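Local coordinates for protein tubulin-binding cofactor A (Leishmania major, PDB 4CQI) that probably captures and stabilises beta-tubulin in a quasi-native conformation, acting as a chaperone early in the tubulin folding pathway, at residues E25-I30 with S96-K101. Residues are numbered along the deposited sequence; the frame is centred on the assembly and turned at random.
Sequences EKTLRI and SDYLEK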
ATOM      1  N   GLU A  25      -9.445 -20.505   5.058  1.00 23.72           N
ATOM      2  CA  GLU A  25      -8.622 -20.403   3.848  0.50 23.57           C
ATOM      3  C   GLU A  25      -9.096 -19.214   3.034  1.00 22.26           C
ATOM      4  O   GLU A  25      -8.295 -18.420   2.544  1.00 22.43           O
ATOM      5  CB  GLU A  25      -8.713 -21.699   3.001  0.50 24.57           C
ATOM      6  CG  GLU A  25      -7.812 -21.691   1.770  0.50 24.63           C
ATOM      7  CD  GLU A  25      -7.857 -22.961   0.912  0.50 26.57           C
ATOM      8  OE1 GLU A  25      -8.852 -23.732   0.934  0.50 26.68           O
ATOM      9  OE2 GLU A  25      -6.879 -23.162   0.171  0.50 27.25           O
ATOM     10  N   LYS A  26     -10.416 -19.110   2.883  1.00 22.35           N
ATOM     11  CA  LYS A  26     -11.051 -18.058   2.088  1.00 24.30           C
ATOM     12  C   LYS A  26     -10.745 -16.667   2.672  1.00 21.99           C
ATOM     13  O   LYS A  26     -10.414 -15.700   1.932  1.00 19.84           O
ATOM     14  CB  LYS A  26     -12.570 -18.283   2.035  1.00 28.21           C
ATOM     15  CG  LYS A  26     -13.347 -17.200   1.308  1.00 33.03           C
ATOM     16  CD  LYS A  26     -14.849 -17.268   1.577  1.00 37.90           C
ATOM     17  CE  LYS A  26     -15.587 -16.064   0.985  1.00 39.52           C
ATOM     18  NZ  LYS A  26     -16.001 -16.294  -0.438  1.00 44.64           N
ATOM     19  N   THR A  27     -10.863 -16.559   3.989  1.00 18.38           N
ATOM     20  CA  THR A  27     -10.576 -15.292   4.693  1.00 18.25           C
ATOM     21  C   THR A  27      -9.099 -14.926   4.547  1.00 17.99           C
ATOM     22  O   THR A  27      -8.757 -13.750   4.250  1.00 17.10           O
ATOM     23  CB  THR A  27     -11.013 -15.401   6.158  1.00 18.76           C
ATOM     24  OG1 THR A  27     -12.451 -15.518   6.173  1.00 20.82           O
ATOM     25  CG2 THR A  27     -10.590 -14.196   6.962  1.00 17.83           C
ATOM     26  N   LEU A  28      -8.223 -15.904   4.745  1.00 16.82           N
ATOM     27  CA  LEU A  28      -6.781 -15.661   4.575  1.00 18.61           C
ATOM     28  C   LEU A  28      -6.449 -15.112   3.187  1.00 19.19           C
ATOM     29  O   LEU A  28      -5.668 -14.161   3.045  1.00 17.45           O
ATOM     30  CB  LEU A  28      -5.963 -16.906   4.876  1.00 18.91           C
ATOM     31  CG  LEU A  28      -4.445 -16.812   4.891  1.00 19.80           C
ATOM     32  CD1 LEU A  28      -3.949 -15.682   5.804  1.00 18.41           C
ATOM     33  CD2 LEU A  28      -3.800 -18.156   5.299  1.00 18.31           C
ATOM     34  N   ARG A  29      -7.036 -15.732   2.166  1.00 20.42           N
ATOM     35  CA  ARG A  29      -6.859 -15.296   0.778  1.00 22.22           C
ATOM     36  C   ARG A  29      -7.286 -13.844   0.575  1.00 21.07           C
ATOM     37  O   ARG A  29      -6.548 -13.056  -0.037  1.00 19.94           O
ATOM     38  CB  ARG A  29      -7.648 -16.260  -0.144  1.00 26.48           C
ATOM     39  CG  ARG A  29      -7.303 -16.233  -1.617  1.00 35.55           C
ATOM     40  CD  ARG A  29      -8.006 -17.397  -2.344  1.00 38.05           C
ATOM     41  NE  ARG A  29      -7.307 -18.683  -2.162  1.00 42.60           N
ATOM     42  CZ  ARG A  29      -7.791 -19.775  -1.558  1.00 44.63           C
ATOM     43  NH1 ARG A  29      -9.025 -19.799  -1.041  1.00 53.02           N
ATOM     44  NH2 ARG A  29      -7.038 -20.872  -1.474  1.00 44.51           N
ATOM     45  N   ILE A  30      -8.465 -13.472   1.089  1.00 19.03           N
ATOM     46  CA  ILE A  30      -8.967 -12.114   0.987  1.00 19.18           C
ATOM     47  C   ILE A  30      -8.013 -11.140   1.662  1.00 18.79           C
ATOM     48  O   ILE A  30      -7.722 -10.069   1.112  1.00 17.97           O
ATOM     49  CB  ILE A  30     -10.365 -11.971   1.624  1.00 21.45           C
ATOM     50  CG1 ILE A  30     -11.425 -12.713   0.793  1.00 23.60           C
ATOM     51  CG2 ILE A  30     -10.754 -10.497   1.789  1.00 22.09           C
ATOM     52  CD1 ILE A  30     -12.668 -13.053   1.614  1.00 23.56           C
ATOM     53  N   SER A  96      -1.400 -10.697  10.263  1.00 18.69           N
ATOM     54  CA  SER A  96      -0.619 -11.311  11.300  1.00 19.99           C
ATOM     55  C   SER A  96      -1.455 -11.826  12.498  1.00 21.48           C
ATOM     56  O   SER A  96      -1.233 -12.954  12.998  1.00 20.48           O
ATOM     57  CB  SER A  96       0.419 -10.302  11.817  1.00 22.67           C
ATOM     58  OG  SER A  96       1.222 -10.899  12.822  1.00 26.84           O
ATOM     59  N   ASP A  97      -2.392 -11.010  12.948  1.00 20.17           N
ATOM     60  CA  ASP A  97      -3.362 -11.425  13.984  1.00 21.66           C
ATOM     61  C   ASP A  97      -4.166 -12.645  13.520  1.00 20.68           C
ATOM     62  O   ASP A  97      -4.332 -13.570  14.282  1.00 23.66           O
ATOM     63  CB  ASP A  97      -4.336 -10.295  14.313  1.00 21.60           C
ATOM     64  CG  ASP A  97      -3.706  -9.192  15.189  1.00 23.38           C
ATOM     65  OD1 ASP A  97      -2.537  -9.313  15.615  1.00 25.12           O
ATOM     66  OD2 ASP A  97      -4.409  -8.184  15.410  1.00 26.06           O
ATOM     67  N   TYR A  98      -4.680 -12.631  12.291  1.00 19.81           N
ATOM     68  CA  TYR A  98      -5.496 -13.736  11.768  1.00 19.87           C
ATOM     69  C   TYR A  98      -4.709 -15.039  11.751  1.00 20.67           C
ATOM     70  O   TYR A  98      -5.247 -16.108  12.097  1.00 21.50           O
ATOM     71  CB  TYR A  98      -6.029 -13.445  10.360  1.00 19.15           C
ATOM     72  CG  TYR A  98      -7.130 -14.404   9.948  1.00 19.59           C
ATOM     73  CD1 TYR A  98      -8.359 -14.366  10.570  1.00 18.81           C
ATOM     74  CD2 TYR A  98      -6.926 -15.376   8.965  1.00 19.43           C
ATOM     75  CE1 TYR A  98      -9.357 -15.237  10.252  1.00 20.88           C
ATOM     76  CE2 TYR A  98      -7.922 -16.252   8.629  1.00 19.11           C
ATOM     77  CZ  TYR A  98      -9.146 -16.194   9.284  1.00 20.54           C
ATOM     78  OH  TYR A  98     -10.173 -17.063   8.962  1.00 20.60           O
ATOM     79  N   LEU A  99      -3.448 -14.945  11.345  1.00 20.20           N
ATOM     80  CA  LEU A  99      -2.559 -16.104  11.316  1.00 21.74           C
ATOM     81  C   LEU A  99      -2.306 -16.693  12.696  1.00 23.40           C
ATOM     82  O   LEU A  99      -1.988 -17.878  12.802  1.00 23.04           O
ATOM     83  CB  LEU A  99      -1.238 -15.803  10.607  1.00 20.96           C
ATOM     84  CG  LEU A  99      -1.335 -15.620   9.084  1.00 19.89           C
ATOM     85  CD1 LEU A  99      -0.062 -14.979   8.557  1.00 20.25           C
ATOM     86  CD2 LEU A  99      -1.532 -16.979   8.364  1.00 20.52           C
ATOM     87  N   GLU A 100      -2.426 -15.881  13.742  1.00 23.78           N
ATOM     88  CA  GLU A 100      -2.367 -16.413  15.103  1.00 28.87           C
ATOM     89  C   GLU A 100      -3.672 -17.056  15.569  1.00 28.33           C
ATOM     90  O   GLU A 100      -3.644 -17.844  16.502  1.00 30.54           O
ATOM     91  CB  GLU A 100      -1.953 -15.315  16.075  1.00 32.90           C
ATOM     92  CG  GLU A 100      -0.548 -14.826  15.792  1.00 37.62           C
ATOM     93  CD  GLU A 100      -0.229 -13.518  16.479  1.00 45.42           C
ATOM     94  OE1 GLU A 100      -0.957 -13.148  17.439  1.00 52.33           O
ATOM     95  OE2 GLU A 100       0.750 -12.860  16.043  1.00 50.33           O
ATOM     96  N   LYS A 101      -4.788 -16.714  14.938  1.00 27.10           N
ATOM     97  CA  LYS A 101      -6.128 -17.221  15.318  1.00 29.09           C
ATOM     98  C   LYS A 101      -6.619 -18.241  14.308  1.00 26.61           C
ATOM     99  O   LYS A 101      -5.920 -19.234  14.094  1.00 26.49           O
ATOM    100  CB  LYS A 101      -7.106 -16.060  15.508  1.00 33.21           C
ATOM    101  CG  LYS A 101      -6.643 -15.045  16.553  1.00 39.78           C
ATOM    102  CD  LYS A 101      -7.745 -14.058  16.947  1.00 45.07           C
ATOM    103  CE  LYS A 101      -7.297 -13.091  18.053  1.00 50.74           C
ATOM    104  NZ  LYS A 101      -8.400 -12.174  18.513  1.00 51.28           N
TER
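The ring of Tyr98 reaches across to helix 23-62 and lies under the methyl of Thr27, whose CG2 rests over one face at 3.8 Å from the ring centroid, 27° off the normal. This CH-pi contact is displaced toward the hydroxyl end of the ring: Thr27 CG2 comes to 3.4 Å from Tyr98 CZ, and Thr27 CB to 3.4 Å from Tyr98 OH. The threonine divides its branches neatly. With CG2 anti to its backbone N, the methyl is given to the ring, while OG1 sits beside that nitrogen and hydrogen-bonds back to Pro23 O in the preceding turn. Tyr98 also brings CE2 obliquely to within 3.9 Å of Leu28 N, so the ring packs against helix backbone as well as side chain; Asn24 and Lys31 touch it from neighbouring turns of that helix.

On the side facing helix 109-125, Leu28 and Leu99 meet through their methyls, CD1 of Leu28 lying 3.8 Å from CD2 of Leu99, the two side chains crossing at about a right angle. Leu111 packs on Leu28, and Leu112 and Met119 on Leu99, joining the third helix to the pair. No hydrogen bond spans the two segments. Their axes run 164° apart and 10.8 Å at closest approach, an antiparallel pairing at one end of the elongated three-helix bundle characteristic of the TBCA family.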